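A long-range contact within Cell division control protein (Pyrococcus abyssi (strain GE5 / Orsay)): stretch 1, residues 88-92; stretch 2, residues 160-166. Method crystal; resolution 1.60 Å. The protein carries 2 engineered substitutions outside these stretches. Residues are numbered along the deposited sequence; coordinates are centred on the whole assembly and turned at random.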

# COMPACT_ATOMS: atom_id res chain seq x y z
N GLY A 88 10.30 6.48 -11.68
CA GLY A 88 10.05 5.21 -12.30
C GLY A 88 9.11 4.28 -11.59
O GLY A 88 8.95 3.14 -12.06
N LYS A 89 8.45 4.71 -10.51
CA LYS A 89 7.65 3.81 -9.69
C LYS A 89 6.22 3.81 -10.21
O LYS A 89 5.75 4.82 -10.76
N ARG A 90 5.54 2.66 -10.13
CA ARG A 90 4.17 2.54 -10.65
C ARG A 90 3.35 1.76 -9.62
O ARG A 90 3.84 0.74 -9.10
N ILE A 91 2.12 2.19 -9.33
CA ILE A 91 1.29 1.40 -8.41
C ILE A 91 -0.17 1.65 -8.79
O ILE A 91 -0.54 2.76 -9.21
N ARG A 92 -1.03 0.65 -8.59
CA ARG A 92 -2.46 0.75 -8.88
C ARG A 92 -3.20 0.70 -7.57
O ARG A 92 -3.01 -0.26 -6.78
N ALA A 160 6.35 -1.14 -1.05
CA ALA A 160 5.88 -2.01 -2.11
C ALA A 160 5.97 -1.24 -3.42
O ALA A 160 5.65 -0.05 -3.47
N ASN A 161 6.42 -1.93 -4.46
CA ASN A 161 6.58 -1.31 -5.81
C ASN A 161 7.50 -0.09 -5.72
O ASN A 161 7.35 0.86 -6.51
N GLY A 162 8.44 -0.10 -4.77
CA GLY A 162 9.37 0.99 -4.57
C GLY A 162 8.77 2.24 -3.94
O GLY A 162 9.45 3.26 -3.92
N ILE A 163 7.53 2.16 -3.42
CA ILE A 163 6.82 3.28 -2.81
C ILE A 163 6.52 2.94 -1.35
O ILE A 163 6.24 1.79 -1.05
N PHE A 164 6.59 3.91 -0.42
CA PHE A 164 6.16 3.65 0.95
C PHE A 164 4.67 3.88 0.96
O PHE A 164 4.21 5.03 1.00
N VAL A 165 3.94 2.78 0.85
CA VAL A 165 2.50 2.74 0.65
C VAL A 165 1.82 2.91 2.00
O VAL A 165 2.17 2.19 2.95
N HIS A 166 0.84 3.81 2.09
CA HIS A 166 0.14 3.99 3.35
C HIS A 166 -0.72 2.76 3.64
O HIS A 166 -1.25 2.11 2.72

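Alternation along a strand divides side chains between two faces, and the contact between residues 88-92 and 160-166 illustrates how rotamers then fit the inward set to its neighbours. Among the strand residues, Ile-91 directs its CA-to-CB bond toward the second stretch, whereas Arg-90 and Arg-92 point away; across the gap, Ile-163 and Val-165 point toward the first stretch. Lys-89, just before its strand, and Asn-161, in the turn, also point toward the other stretch.

The apolar centre is built from branched residues. Ile-91, with chi1 t and chi2 t, spreads its two branches over different partners: CG2 lies 3.5 Å from Ile-163 CD1, and CD1 lies 3.5 Å from Val-165 CG2. Ile-163 takes m for chi1 and t for chi2, an extended CG1 arm that carries CD1 to Ile-91, while its CG1 sits 3.7 Å from Lys-89 CB. Val-165 is t.

Lys-89 shows how a long chain can line a turn. Its m, m, t, m conformation bends near the backbone, runs straight at chi3 and turns again at chi4, bringing CD to 3.7 Å from Asn-161 O and CE to 3.7 Å from Gly-162 O; NZ finds its hydrogen bonding elsewhere in the structure. The aliphatic chain occupies the space beside Gly-162, where an ideal CB would fall 2.4 Å from Lys-89 CE. The positive phi of Gly-162, within the type I' turn from Ala-160 to Ile-163, also favours glycine.

At the turn, polar groups are met by the facing backbone, by water and elsewhere in the structure. Asn-161, with chi1 m and chi2 at 22°, places its amide so that ND2 donates a hydrogen bond to Arg-90 O at 2.9 Å. Thus Arg-90, despite its outward side chain, joins the contact through its main chain. Water 1 adds a second link, accepting from Arg-90 N at 2.9 Å and donating to Asn-161 O at 2.8 Å, so that a side-chain amide and a water together tie one strand residue to the turn.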

# COMPACT_ATOMS: atom_id res chain seq x y z
CB LYS A 89 7.70 4.25 -8.22
CG LYS A 89 9.13 4.37 -7.66
CD LYS A 89 9.93 3.11 -7.93
CE LYS A 89 11.25 3.07 -7.11
NZ LYS A 89 12.28 4.07 -7.56
CB ARG A 90 4.15 1.77 -11.96
CG ARG A 90 4.90 2.42 -13.13
CD ARG A 90 5.04 1.40 -14.26
NE ARG A 90 4.46 1.87 -15.52
CZ ARG A 90 3.26 1.52 -15.98
NH1 ARG A 90 2.50 0.68 -15.28
NH2 ARG A 90 2.82 2.00 -17.14
CB ILE A 91 1.59 1.76 -6.93
CG1 ILE A 91 0.87 0.77 -5.98
CG2 ILE A 91 1.21 3.25 -6.65
CD1 ILE A 91 1.35 0.89 -4.56
CB ARG A 92 -2.90 -0.38 -9.83
CG ARG A 92 -2.22 -0.31 -11.22
CD ARG A 92 -2.70 -1.31 -12.17
NE ARG A 92 -2.00 -1.25 -13.45
CZ ARG A 92 -2.37 -0.54 -14.51
NH1 ARG A 92 -3.50 0.17 -14.50
NH2 ARG A 92 -1.62 -0.57 -15.62
CB ALA A 160 4.43 -2.46 -1.82
CB ASN A 161 5.23 -0.95 -6.42
CG ASN A 161 4.51 -2.13 -7.01
OD1 ASN A 161 4.78 -3.27 -6.64
ND2 ASN A 161 3.62 -1.88 -7.95
CB ILE A 163 5.50 3.54 -3.58
CG1 ILE A 163 5.81 3.95 -5.03
CG2 ILE A 163 4.63 4.60 -2.88
CD1 ILE A 163 4.59 3.95 -5.93
CB PHE A 164 6.93 4.55 1.90
CG PHE A 164 8.34 4.07 2.05
CD1 PHE A 164 8.63 2.94 2.79
CD2 PHE A 164 9.35 4.72 1.37
CE1 PHE A 164 9.94 2.48 2.91
CE2 PHE A 164 10.66 4.28 1.48
CZ PHE A 164 10.94 3.15 2.25
CB VAL A 165 2.10 1.40 0.01
CG1 VAL A 165 0.63 1.32 -0.15
CG2 VAL A 165 2.82 1.25 -1.35
CB HIS A 166 -0.71 5.27 3.34
CG HIS A 166 -1.37 5.55 4.65
ND1 HIS A 166 -2.63 5.07 4.96
CD2 HIS A 166 -0.95 6.22 5.75
CE1 HIS A 166 -2.96 5.43 6.18
NE2 HIS A 166 -1.96 6.15 6.68
O HOH W 1 7.32 0.50 -9.26